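Local coordinates for protein transcription regulator AmtR (Mycobacterium smegmatis, PDB 5E57) that probably binds DNA as a TetR-family transcription regulator, with a role in nitrogen control that includes urea metabolism, at residues Y26-I34 / L45-L56. Residues are numbered along the deposited sequence; the frame is centred on the assembly and turned at random.
Sequences YGSTSTRRI and LYHHFATKDDIL
The ring of Tyr-26 lies between Leu-56 and Lys-52. Leu-56 CD2 presses on one face in a CH-pi contact, 3.8 Å from the ring centroid. Over the opposite face runs the end of Lys-52, whose NZ stands 4.8 Å from the centroid and only 5° off the ring normal, a cation-pi arrangement. At the rim, Tyr-26 OH donates to Asp-53 OD1 (2.7 Å) on its anti lone pair, with carboxylate and ring nearly coplanar. Tyrosine suits the place because its pi faces accept both a methyl and an ammonium group, while its hydroxyl reaches a carboxylate.

Lysine has the length to pass the ring and still reach backbone beyond it. With CG anti to the backbone N (chi1 -173°), the chain leaves its helix toward the 26-29 turn, and a bend at chi3 brings NZ to two carbonyls: Thr-29 O at 2.7 Å, approached from above the carbonyl plane, and Tyr-26 O at 3.0 Å. Tyr-26 O also accepts from Thr-29 N within the type I turn, from the opposite face of its plane, so the ammonium group ties this turn to helix 52-61.

Aliphatic side chains carry the rest of the packing: Ile-34 CD1 meets Ile-55 CD1 tip to tip at 3.9 Å, while Ile-34 CG2 packs on Leu-45 CD1. Thr-31 sets its methyl against Lys-52 CB; its OG1 lies at the edge of the Tyr-46 ring and is hydrogen-bonded to Gln-42.

Ser-30 caps helix 31-38, and Thr-51 with Asp-54 forms a capping box on helix 52-61. The contact thus joins the first helix of the predicted helix-turn-helix to the helix that follows the motif, while helix 9-23, the first of the TetR-type DNA-binding domain, packs against Thr-29 and Ile-55.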
ATOM      1  N   TYR A  26     -13.665   3.523  11.503  1.00 24.88           N
ATOM      2  CA  TYR A  26     -13.709   4.902  12.013  1.00 25.46           C
ATOM      3  C   TYR A  26     -15.131   5.419  12.190  1.00 24.27           C
ATOM      4  O   TYR A  26     -15.520   5.735  13.299  1.00 24.77           O
ATOM      5  CB  TYR A  26     -12.917   5.840  11.079  1.00 25.15           C
ATOM      6  CG  TYR A  26     -12.901   7.225  11.610  1.00 25.78           C
ATOM      7  CD1 TYR A  26     -12.231   7.506  12.756  1.00 23.23           C
ATOM      8  CD2 TYR A  26     -13.577   8.275  10.949  1.00 27.81           C
ATOM      9  CE1 TYR A  26     -12.178   8.813  13.260  1.00 27.91           C
ATOM     10  CE2 TYR A  26     -13.532   9.565  11.446  1.00 28.21           C
ATOM     11  CZ  TYR A  26     -12.856   9.830  12.617  1.00 24.77           C
ATOM     12  OH  TYR A  26     -12.846  11.092  13.171  1.00 26.70           O
ATOM     13  N   GLY A  27     -15.890   5.507  11.099  1.00 26.96           N
ATOM     14  CA  GLY A  27     -17.324   5.887  11.110  1.00 29.10           C
ATOM     15  C   GLY A  27     -18.179   5.115  12.107  1.00 28.92           C
ATOM     16  O   GLY A  27     -18.974   5.681  12.808  1.00 27.13           O
ATOM     17  N   SER A  28     -17.941   3.817  12.186  1.00 27.49           N
ATOM     18  CA  SER A  28     -18.547   2.902  13.122  1.00 29.06           C
ATOM     19  C   SER A  28     -18.251   3.061  14.562  1.00 28.46           C
ATOM     20  O   SER A  28     -18.952   2.435  15.335  1.00 28.62           O
ATOM     21  CB  SER A  28     -17.914   1.516  12.924  1.00 30.03           C
ATOM     22  OG  SER A  28     -18.342   1.089  11.737  1.00 32.89           O
ATOM     23  N   THR A  29     -17.150   3.705  14.924  1.00 26.03           N
ATOM     24  CA  THR A  29     -16.746   3.795  16.357  1.00 26.32           C
ATOM     25  C   THR A  29     -17.198   5.154  16.936  1.00 25.34           C
ATOM     26  O   THR A  29     -16.772   6.183  16.474  1.00 23.71           O
ATOM     27  CB  THR A  29     -15.230   3.639  16.528  1.00 26.33           C
ATOM     28  OG1 THR A  29     -14.790   2.338  16.082  1.00 26.72           O
ATOM     29  CG2 THR A  29     -14.828   3.828  17.979  1.00 29.01           C
ATOM     30  N   SER A  30     -18.053   5.133  17.948  1.00 27.58           N
ATOM     31  CA  SER A  30     -18.565   6.322  18.591  1.00 25.29           C
ATOM     32  C   SER A  30     -17.609   6.753  19.667  1.00 26.37           C
ATOM     33  O   SER A  30     -16.806   5.930  20.200  1.00 25.71           O
ATOM     34  CB  SER A  30     -19.934   6.000  19.208  1.00 25.47           C
ATOM     35  OG  SER A  30     -19.762   5.061  20.272  1.00 24.06           O
ATOM     36  N   THR A  31     -17.717   8.037  20.060  1.00 25.61           N
ATOM     37  CA  THR A  31     -16.966   8.514  21.194  1.00 24.98           C
ATOM     38  C   THR A  31     -17.408   7.790  22.469  1.00 25.83           C
ATOM     39  O   THR A  31     -16.639   7.663  23.412  1.00 27.12           O
ATOM     40  CB  THR A  31     -16.988  10.054  21.342  1.00 25.67           C
ATOM     41  OG1 THR A  31     -18.323  10.539  21.299  1.00 22.97           O
ATOM     42  CG2 THR A  31     -16.195  10.666  20.202  1.00 24.56           C
ATOM     43  N   ARG A  32     -18.624   7.261  22.460  1.00 28.89           N
ATOM     44  CA  ARG A  32     -19.152   6.553  23.626  1.00 27.70           C
ATOM     45  C   ARG A  32     -18.372   5.258  23.799  1.00 26.41           C
ATOM     46  O   ARG A  32     -17.996   4.923  24.922  1.00 29.16           O
ATOM     47  CB  ARG A  32     -20.667   6.319  23.465  1.00 29.06           C
ATOM     48  N   ARG A  33     -18.158   4.536  22.688  1.00 29.14           N
ATOM     49  CA  ARG A  33     -17.381   3.271  22.674  1.00 28.96           C
ATOM     50  C   ARG A  33     -15.972   3.491  23.147  1.00 28.46           C
ATOM     51  O   ARG A  33     -15.475   2.795  24.004  1.00 28.51           O
ATOM     52  CB  ARG A  33     -17.404   2.617  21.271  1.00 31.90           C
ATOM     53  N   ILE A  34     -15.319   4.531  22.620  1.00 30.85           N
ATOM     54  CA  ILE A  34     -13.973   4.858  23.036  1.00 27.88           C
ATOM     55  C   ILE A  34     -13.898   5.117  24.540  1.00 28.65           C
ATOM     56  O   ILE A  34     -12.968   4.684  25.215  1.00 26.74           O
ATOM     57  CB  ILE A  34     -13.446   6.117  22.307  1.00 25.91           C
ATOM     58  CG1 ILE A  34     -13.405   5.905  20.796  1.00 23.50           C
ATOM     59  CG2 ILE A  34     -12.045   6.417  22.791  1.00 25.45           C
ATOM     60  CD1 ILE A  34     -13.011   7.135  20.025  1.00 22.65           C
ATOM     61  N   LEU A  45     -13.887  12.693  28.244  1.00 31.54           N
ATOM     62  CA  LEU A  45     -13.098  12.533  27.009  1.00 31.46           C
ATOM     63  C   LEU A  45     -13.009  13.839  26.204  1.00 29.67           C
ATOM     64  O   LEU A  45     -11.914  14.150  25.697  1.00 24.31           O
ATOM     65  CB  LEU A  45     -13.691  11.407  26.176  1.00 32.88           C
ATOM     66  CG  LEU A  45     -13.040  11.004  24.880  1.00 33.79           C
ATOM     67  CD1 LEU A  45     -13.666   9.671  24.440  1.00 39.23           C
ATOM     68  CD2 LEU A  45     -13.277  12.040  23.832  1.00 31.57           C
ATOM     69  N   TYR A  46     -14.087  14.643  26.172  1.00 25.72           N
ATOM     70  CA  TYR A  46     -14.076  15.835  25.339  1.00 26.05           C
ATOM     71  C   TYR A  46     -13.119  16.870  25.726  1.00 26.05           C
ATOM     72  O   TYR A  46     -12.836  17.762  24.904  1.00 25.02           O
ATOM     73  CB  TYR A  46     -15.468  16.484  25.127  1.00 26.03           C
ATOM     74  CG  TYR A  46     -16.464  15.520  24.597  1.00 25.31           C
ATOM     75  CD1 TYR A  46     -16.133  14.665  23.574  1.00 24.39           C
ATOM     76  CD2 TYR A  46     -17.721  15.420  25.134  1.00 25.27           C
ATOM     77  CE1 TYR A  46     -17.047  13.748  23.116  1.00 25.68           C
ATOM     78  CE2 TYR A  46     -18.640  14.517  24.671  1.00 25.99           C
ATOM     79  CZ  TYR A  46     -18.308  13.675  23.664  1.00 24.75           C
ATOM     80  OH  TYR A  46     -19.227  12.743  23.165  1.00 23.19           O
ATOM     81  N   HIS A  47     -12.599  16.798  26.951  1.00 29.84           N
ATOM     82  CA  HIS A  47     -11.635  17.812  27.408  1.00 29.45           C
ATOM     83  C   HIS A  47     -10.233  17.422  27.046  1.00 31.30           C
ATOM     84  O   HIS A  47      -9.329  18.223  27.206  1.00 32.13           O
ATOM     85  CB  HIS A  47     -11.787  18.132  28.896  1.00 34.18           C
ATOM     86  CG  HIS A  47     -13.147  18.659  29.229  1.00 34.76           C
ATOM     87  ND1 HIS A  47     -13.670  19.785  28.630  1.00 31.03           N
ATOM     88  CD2 HIS A  47     -14.133  18.136  29.987  1.00 34.61           C
ATOM     89  CE1 HIS A  47     -14.907  19.955  29.048  1.00 32.40           C
ATOM     90  NE2 HIS A  47     -15.211  18.971  29.870  1.00 33.74           N
ATOM     91  N   HIS A  48     -10.082  16.233  26.457  1.00 29.81           N
ATOM     92  CA  HIS A  48      -8.839  15.875  25.767  1.00 28.24           C
ATOM     93  C   HIS A  48      -8.981  16.019  24.249  1.00 28.23           C
ATOM     94  O   HIS A  48      -8.135  16.599  23.576  1.00 25.70           O
ATOM     95  CB  HIS A  48      -8.487  14.475  26.158  1.00 30.45           C
ATOM     96  CG  HIS A  48      -8.236  14.320  27.632  1.00 30.90           C
ATOM     97  ND1 HIS A  48      -7.158  14.901  28.270  1.00 32.40           N
ATOM     98  CD2 HIS A  48      -8.911  13.643  28.588  1.00 31.63           C
ATOM     99  CE1 HIS A  48      -7.165  14.580  29.554  1.00 32.14           C
ATOM    100  NE2 HIS A  48      -8.219  13.815  29.779  1.00 34.09           N
ATOM    101  N   PHE A  49     -10.084  15.529  23.723  1.00 25.57           N
ATOM    102  CA  PHE A  49     -10.371  15.608  22.308  1.00 26.83           C
ATOM    103  C   PHE A  49     -11.858  15.917  22.148  1.00 25.72           C
ATOM    104  O   PHE A  49     -12.730  15.063  22.438  1.00 23.02           O
ATOM    105  CB  PHE A  49     -10.052  14.274  21.602  1.00 25.42           C
ATOM    106  CG  PHE A  49      -8.600  13.872  21.698  1.00 26.96           C
ATOM    107  CD1 PHE A  49      -7.654  14.446  20.851  1.00 26.78           C
ATOM    108  CD2 PHE A  49      -8.167  12.954  22.663  1.00 26.70           C
ATOM    109  CE1 PHE A  49      -6.317  14.095  20.940  1.00 26.09           C
ATOM    110  CE2 PHE A  49      -6.827  12.587  22.753  1.00 27.49           C
ATOM    111  CZ  PHE A  49      -5.900  13.179  21.876  1.00 26.95           C
ATOM    112  N   ALA A  50     -12.133  17.098  21.602  1.00 23.47           N
ATOM    113  CA  ALA A  50     -13.487  17.644  21.595  1.00 28.41           C
ATOM    114  C   ALA A  50     -14.355  16.861  20.582  1.00 27.49           C
ATOM    115  O   ALA A  50     -15.608  16.706  20.704  1.00 27.81           O
ATOM    116  CB  ALA A  50     -13.389  19.129  21.251  1.00 28.18           C
ATOM    117  N   THR A  51     -13.679  16.371  19.549  1.00 24.08           N
ATOM    118  CA  THR A  51     -14.354  15.587  18.522  1.00 23.36           C
ATOM    119  C   THR A  51     -13.557  14.363  18.169  1.00 23.36           C
ATOM    120  O   THR A  51     -12.333  14.270  18.475  1.00 19.65           O
ATOM    121  CB  THR A  51     -14.552  16.357  17.220  1.00 23.33           C
ATOM    122  OG1 THR A  51     -13.266  16.589  16.593  1.00 24.11           O
ATOM    123  CG2 THR A  51     -15.244  17.647  17.514  1.00 24.96           C
ATOM    124  N   LYS A  52     -14.267  13.439  17.532  1.00 22.46           N
ATOM    125  CA  LYS A  52     -13.665  12.206  17.088  1.00 24.83           C
ATOM    126  C   LYS A  52     -12.588  12.558  16.069  1.00 24.78           C
ATOM    127  O   LYS A  52     -11.491  11.965  16.093  1.00 21.88           O
ATOM    128  CB  LYS A  52     -14.724  11.248  16.520  1.00 28.10           C
ATOM    129  CG  LYS A  52     -14.171   9.877  16.195  1.00 31.91           C
ATOM    130  CD  LYS A  52     -15.245   8.812  15.916  1.00 32.27           C
ATOM    131  CE  LYS A  52     -16.238   9.175  14.861  1.00 31.55           C
ATOM    132  NZ  LYS A  52     -17.063   7.976  14.489  1.00 30.16           N
ATOM    133  N   ASP A  53     -12.891  13.528  15.193  1.00 21.52           N
ATOM    134  CA  ASP A  53     -11.963  13.967  14.172  1.00 21.79           C
ATOM    135  C   ASP A  53     -10.641  14.434  14.784  1.00 22.68           C
ATOM    136  O   ASP A  53      -9.565  14.208  14.204  1.00 21.63           O
ATOM    137  CB  ASP A  53     -12.600  15.085  13.323  1.00 22.47           C
ATOM    138  CG  ASP A  53     -13.505  14.576  12.228  1.00 24.18           C
ATOM    139  OD1 ASP A  53     -13.641  13.344  11.938  1.00 24.06           O
ATOM    140  OD2 ASP A  53     -14.073  15.451  11.563  1.00 24.83           O
ATOM    141  N   ASP A  54     -10.712  15.134  15.931  1.00 24.77           N
ATOM    142  CA  ASP A  54      -9.517  15.586  16.616  1.00 23.50           C
ATOM    143  C   ASP A  54      -8.701  14.399  17.034  1.00 25.67           C
ATOM    144  O   ASP A  54      -7.444  14.480  17.104  1.00 22.92           O
ATOM    145  CB  ASP A  54      -9.840  16.376  17.879  1.00 26.98           C
ATOM    146  CG  ASP A  54     -10.441  17.772  17.580  1.00 28.40           C
ATOM    147  OD1 ASP A  54     -10.156  18.353  16.512  1.00 24.40           O
ATOM    148  OD2 ASP A  54     -11.205  18.264  18.422  1.00 30.18           O
ATOM    149  N   ILE A  55      -9.368  13.284  17.358  1.00 22.88           N
ATOM    150  CA  ILE A  55      -8.610  12.073  17.816  1.00 22.38           C
ATOM    151  C   ILE A  55      -7.821  11.485  16.625  1.00 22.82           C
ATOM    152  O   ILE A  55      -6.626  11.191  16.714  1.00 21.86           O
ATOM    153  CB  ILE A  55      -9.571  10.995  18.392  1.00 23.54           C
ATOM    154  CG1 ILE A  55     -10.293  11.554  19.651  1.00 23.30           C
ATOM    155  CG2 ILE A  55      -8.823   9.726  18.706  1.00 21.68           C
ATOM    156  CD1 ILE A  55     -11.445  10.695  20.153  1.00 21.99           C
ATOM    157  N   LEU A  56      -8.519  11.355  15.508  1.00 21.72           N
ATOM    158  CA  LEU A  56      -7.948  10.866  14.265  1.00 22.51           C
ATOM    159  C   LEU A  56      -6.828  11.756  13.788  1.00 21.69           C
ATOM    160  O   LEU A  56      -5.799  11.255  13.323  1.00 20.33           O
ATOM    161  CB  LEU A  56      -9.042  10.750  13.167  1.00 22.05           C
ATOM    162  CG  LEU A  56      -8.647  10.221  11.772  1.00 24.34           C
ATOM    163  CD1 LEU A  56      -8.116   8.797  11.873  1.00 24.69           C
ATOM    164  CD2 LEU A  56      -9.808  10.236  10.795  1.00 26.96           C
TER